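Local coordinates for protein siderophore enterobactin esterase (Emericella nidulans, PDB 6GUO) that hydrolyses the ester bonds of the bacterial siderophore enterobactin, a step needed to release iron inside the fungal cell, at residues P100-S103 / Y104-P108; D132-L135 / T136-E140. One frame throughout, in Å; residues are numbered along the deposited sequence. Where two conformers were deposited one is given.

Contact 1 is the short helix 102-106 with its flanks, and contact 2 is the opening of the long helix 131-150, the next helix in the chain. Their centres lie about 13 Å apart and they touch directly. Tyr-104 OH is 2.8 Å from Glu-133 OE1, a probable hydrogen bond. Leu-106 CD2 packs against Phe-134 CE2 at 3.9 Å. Contact 1 is the nearer to the probable active site: Arg-102 is hydrogen-bonded to Ser-165, the serine of a GxSxG sequence that fits the nucleophile elbow of an alpha/beta-hydrolase. The Arg-102 side chain is also about 4 Å from a bound triethylene glycol, probably from the crystallisation liquor. In contact 2, Phe-134 lies near this elbow without touching it.

Contact 1 of 2, residues P100-S103 / Y104-P108; sequences PRRS and YDLTP
Around residues 102-106 the backbone winds into a short helix, in which Asp-105 N donates to Arg-101 O at 3.3 Å and Leu-106 N to Arg-102 O at 2.9 Å. The first bond is nearly straight (173°). Thr-107 adds a side-chain bond: its OG1 donates to Ser-103 O at 2.6 Å. The chi1 of 54° sets OG1 between its own backbone N and carbonyl carbon, facing back to the helix. Thr-107 OG1 is also hydrogen-bonded to Gly-129 N, so it links the turn to the later loop.

Arg-102 and Leu-106 meet one turn apart. Leu-106 CD1 touches Arg-102 CB at 3.8 Å and lies over one face of the guanidinium, with Arg-102 NH1 4.0 Å away. The polar end continues to a salt bridge with Asp-59 and a hydrogen bond to Ser-165.

Arg-101 and Asp-105 are joined through a water. It accepts from Arg-101 NE at 2.9 Å, at the guanidinium edge, and donates to Asp-105 OD1 at 2.9 Å. Arg-101 NH2 has its own hydrogen bond to Pro-30 O. Tyr-91 also bonds OD1, and Tyr-31 bonds OD2. Both carboxylate oxygens therefore have partners in this buried place.

Leu-106 packs on Tyr-166 and Phe-170 of helix 166-177. Asp-105 and Leu-106 also rest on Phe-134 of helix 131-150, so the short helix touches both longer ones.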
loop_
_atom_site.group_PDB
_atom_site.type_symbol
_atom_site.label_atom_id
_atom_site.label_comp_id
_atom_site.label_asym_id
_atom_site.label_seq_id
_atom_site.Cartn_x
_atom_site.Cartn_y
_atom_site.Cartn_z
ATOM N N PRO A 100 9.666 7.425 -18.254
ATOM C CA PRO A 100 10.818 6.839 -18.968
ATOM C C PRO A 100 12.195 7.370 -18.511
ATOM O O PRO A 100 13.209 6.697 -18.716
ATOM C CB PRO A 100 10.574 7.217 -20.436
ATOM C CG PRO A 100 9.153 7.638 -20.526
ATOM C CD PRO A 100 8.740 8.119 -19.170
ATOM N N ARG A 101 12.223 8.557 -17.901
ATOM C CA ARG A 101 13.461 9.148 -17.362
ATOM C C ARG A 101 14.144 8.305 -16.281
ATOM O O ARG A 101 15.336 8.471 -16.029
ATOM C CB ARG A 101 13.184 10.549 -16.805
ATOM C CG ARG A 101 12.890 11.575 -17.889
ATOM C CD ARG A 101 12.496 12.920 -17.309
ATOM N NE ARG A 101 13.519 13.464 -16.411
ATOM C CZ ARG A 101 13.368 14.559 -15.664
ATOM N NH1 ARG A 101 14.357 14.954 -14.871
ATOM N NH2 ARG A 101 12.238 15.262 -15.701
ATOM N N ARG A 102 13.383 7.420 -15.638
ATOM C CA ARG A 102 13.926 6.546 -14.596
ATOM C C ARG A 102 15.109 5.678 -15.045
ATOM O O ARG A 102 15.986 5.388 -14.236
ATOM C CB ARG A 102 12.817 5.656 -14.014
ATOM C CG ARG A 102 12.340 4.554 -14.949
ATOM C CD ARG A 102 11.053 3.923 -14.448
ATOM N NE ARG A 102 11.260 3.223 -13.180
ATOM C CZ ARG A 102 11.737 1.981 -13.045
ATOM N NH1 ARG A 102 11.871 1.463 -11.826
ATOM N NH2 ARG A 102 12.089 1.246 -14.100
ATOM N N SER A 103 15.127 5.264 -16.315
ATOM C CA SER A 103 16.185 4.383 -16.823
ATOM C C SER A 103 17.558 5.044 -16.739
ATOM O O SER A 103 18.538 4.391 -16.388
ATOM C CB SER A 103 15.899 3.930 -18.260
ATOM O OG SER A 103 16.000 4.997 -19.185
ATOM N N TYR A 104 17.622 6.338 -17.049
ATOM C CA TYR A 104 18.870 7.098 -16.923
ATOM C C TYR A 104 19.210 7.351 -15.450
ATOM O O TYR A 104 20.333 7.086 -15.013
ATOM C CB TYR A 104 18.790 8.425 -17.683
ATOM C CG TYR A 104 20.051 9.245 -17.554
ATOM C CD1 TYR A 104 21.234 8.831 -18.162
ATOM C CD2 TYR A 104 20.072 10.417 -16.800
ATOM C CE1 TYR A 104 22.401 9.570 -18.037
ATOM C CE2 TYR A 104 21.235 11.163 -16.667
ATOM C CZ TYR A 104 22.397 10.738 -17.288
ATOM O OH TYR A 104 23.554 11.476 -17.163
ATOM N N ASP A 105 18.235 7.852 -14.692
ATOM C CA ASP A 105 18.461 8.238 -13.301
ATOM C C ASP A 105 18.873 7.092 -12.378
ATOM O O ASP A 105 19.632 7.317 -11.437
ATOM C CB ASP A 105 17.230 8.935 -12.700
ATOM C CG ASP A 105 17.065 10.365 -13.176
ATOM O OD1 ASP A 105 15.908 10.798 -13.309
ATOM O OD2 ASP A 105 18.068 11.064 -13.411
ATOM N N LEU A 106 18.384 5.884 -12.648
ATOM C CA LEU A 106 18.519 4.764 -11.715
ATOM C C LEU A 106 19.591 3.728 -12.064
ATOM O O LEU A 106 19.890 2.871 -11.234
ATOM C CB LEU A 106 17.153 4.073 -11.553
ATOM C CG LEU A 106 16.028 4.985 -11.047
ATOM C CD1 LEU A 106 14.703 4.235 -11.008
ATOM C CD2 LEU A 106 16.349 5.562 -9.675
ATOM N N THR A 107 20.177 3.796 -13.258
ATOM C CA THR A 107 21.209 2.836 -13.660
ATOM C C THR A 107 22.607 3.435 -13.504
ATOM O O THR A 107 22.831 4.586 -13.891
ATOM C CB THR A 107 21.022 2.367 -15.106
ATOM O OG1 THR A 107 20.943 3.499 -15.978
ATOM C CG2 THR A 107 19.747 1.529 -15.228
ATOM N N PRO A 108 23.550 2.662 -12.930
ATOM C CA PRO A 108 24.892 3.201 -12.711
ATOM C C PRO A 108 25.736 3.271 -13.983
ATOM O O PRO A 108 25.502 2.499 -14.920
ATOM C CB PRO A 108 25.502 2.224 -11.705
ATOM C CG PRO A 108 24.803 0.936 -11.954
ATOM C CD PRO A 108 23.411 1.298 -12.386
HETATM O O HOH W 1 16.139 12.394 -15.767
#

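Contact 2 of 2, residues D132-L135 / T136-E140; sequences DEFL and TFIAE
Phe-134 meets both Phe-137 and Ile-138, the residues three and four places further along the same helix. From CB the ring is carried toward the later turn, because CG stands anti to the backbone N (chi1 -166°). CB packs against Asp-105 O of the preceding helix. Beyond CG, Phe-134 CD1 and CE1 each lie 4.0 Å from Phe-137 CD2, which comes in obliquely. The methyl CD1 of Ile-138 sits over one face of the ring in a CH-pi contact, 4.0 Å from the centroid and 17° off the normal. It is displaced toward the CD2-CE2-CZ rim, with Phe-134 CE2 3.9 Å from Ile-138 CD1. At the tip, CZ still touches this methyl.

The backbone bonds beneath run four residues apart, before a wider pi-type turn at 138-140. Ile-138 N donates to Phe-134 O at 2.9 Å, and Ala-139 N to Leu-135 O in the same manner. Asp-132 O takes two bonds from one residue: Thr-136 N at 3.0 Å and Thr-136 OG1 at 2.8 Å. They approach from opposite faces of the carbonyl plane. The hydroxyl can fold back because OG1 lies beside its own backbone N (chi1 -59°).

The side chains of Asp-132 and Glu-133 have their partners outside the segments: Asp-132 bonds His-173, and Glu-133 OE1 bonds Tyr-104 OH and forms a salt bridge with Lys-26. Phe-134 and Ile-138 both rest on Val-58 of strand 52-58. Together with Leu-135 they also meet Phe-170, so this side of helix 131-150 packs against both strand 52-58 and helix 166-177. Phe-137 stacks on Tyr-31, at the start of strand 31-36, and meets Trp-5 of the second subunit, which brings the helix to the dimer interface.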
loop_
_atom_site.group_PDB
_atom_site.type_symbol
_atom_site.label_atom_id
_atom_site.label_comp_id
_atom_site.label_asym_id
_atom_site.label_seq_id
_atom_site.Cartn_x
_atom_site.Cartn_y
_atom_site.Cartn_z
ATOM N N ASP A 132 24.958 7.965 -10.465
ATOM C CA ASP A 132 25.865 8.762 -9.629
ATOM C C ASP A 132 25.437 10.226 -9.571
ATOM O O ASP A 132 25.489 10.838 -8.504
ATOM C CB ASP A 132 27.319 8.626 -10.093
ATOM C CG ASP A 132 27.887 7.241 -9.830
ATOM O OD1 ASP A 132 27.431 6.565 -8.884
ATOM O OD2 ASP A 132 28.801 6.825 -10.567
ATOM N N GLU A 133 24.998 10.769 -10.707
ATOM C CA GLU A 133 24.453 12.132 -10.769
ATOM C C GLU A 133 23.190 12.270 -9.915
ATOM O O GLU A 133 23.031 13.242 -9.177
ATOM C CB GLU A 133 24.137 12.530 -12.216
ATOM C CG GLU A 133 25.364 12.695 -13.102
ATOM C CD GLU A 133 25.026 12.910 -14.571
ATOM O OE1 GLU A 133 23.845 13.150 -14.906
ATOM O OE2 GLU A 133 25.957 12.840 -15.398
ATOM N N PHE A 134 22.305 11.283 -10.019
ATOM C CA PHE A 134 21.047 11.279 -9.272
ATOM C C PHE A 134 21.263 11.139 -7.763
ATOM O O PHE A 134 20.620 11.805 -6.957
ATOM C CB PHE A 134 20.144 10.149 -9.791
ATOM C CG PHE A 134 18.710 10.254 -9.349
ATOM C CD1 PHE A 134 18.023 11.467 -9.412
ATOM C CD2 PHE A 134 18.028 9.126 -8.901
ATOM C CE1 PHE A 134 16.702 11.559 -9.016
ATOM C CE2 PHE A 134 16.702 9.214 -8.508
ATOM C CZ PHE A 134 16.037 10.429 -8.563
ATOM N N LEU A 135 22.182 10.283 -7.393
ATOM C CA LEU A 135 22.531 10.071 -5.995
ATOM C C LEU A 135 23.153 11.329 -5.375
ATOM O O LEU A 135 22.856 11.682 -4.233
ATOM C CB LEU A 135 23.481 8.882 -5.901
ATOM C CG LEU A 135 23.875 8.312 -4.541
ATOM C CD1 LEU A 135 22.724 8.333 -3.545
ATOM C CD2 LEU A 135 24.364 6.885 -4.737
ATOM N N THR A 136 24.005 12.005 -6.148
ATOM C CA THR A 136 24.556 13.306 -5.761
ATOM C C THR A 136 23.435 14.333 -5.570
ATOM O O THR A 136 23.426 15.076 -4.587
ATOM C CB THR A 136 25.570 13.800 -6.815
ATOM O OG1 THR A 136 26.628 12.843 -6.931
ATOM C CG2 THR A 136 26.162 15.141 -6.442
ATOM N N PHE A 137 22.488 14.347 -6.507
ATOM C CA PHE A 137 21.320 15.232 -6.453
ATOM C C PHE A 137 20.494 15.023 -5.182
ATOM O O PHE A 137 20.124 15.988 -4.509
ATOM C CB PHE A 137 20.460 15.033 -7.714
ATOM C CG PHE A 137 19.154 15.765 -7.692
ATOM C CD1 PHE A 137 19.115 17.148 -7.810
ATOM C CD2 PHE A 137 17.951 15.069 -7.578
ATOM C CE1 PHE A 137 17.906 17.830 -7.798
ATOM C CE2 PHE A 137 16.742 15.746 -7.567
ATOM C CZ PHE A 137 16.717 17.127 -7.680
ATOM N N ILE A 138 20.227 13.765 -4.843
ATOM C CA ILE A 138 19.454 13.448 -3.637
ATOM C C ILE A 138 20.206 13.883 -2.374
ATOM O O ILE A 138 19.635 14.539 -1.503
ATOM C CB ILE A 138 19.089 11.950 -3.572
ATOM C CG1 ILE A 138 18.088 11.614 -4.689
ATOM C CG2 ILE A 138 18.487 11.590 -2.215
ATOM C CD1 ILE A 138 17.922 10.133 -4.950
ATOM N N ALA A 139 21.485 13.532 -2.306
ATOM C CA ALA A 139 22.313 13.786 -1.125
ATOM C C ALA A 139 22.692 15.259 -0.919
ATOM O O ALA A 139 22.777 15.714 0.224
ATOM C CB ALA A 139 23.569 12.924 -1.180
ATOM N N GLU A 140 22.931 15.989 -2.011
ATOM C CA GLU A 140 23.450 17.363 -1.941
ATOM C C GLU A 140 22.421 18.467 -2.208
ATOM O O GLU A 140 22.638 19.602 -1.792
ATOM C CB GLU A 140 24.664 17.509 -2.868
ATOM C CG GLU A 140 25.839 16.654 -2.401
ATOM C CD GLU A 140 27.013 16.623 -3.362
ATOM O OE1 GLU A 140 27.206 17.592 -4.126
ATOM O OE2 GLU A 140 27.761 15.617 -3.338
#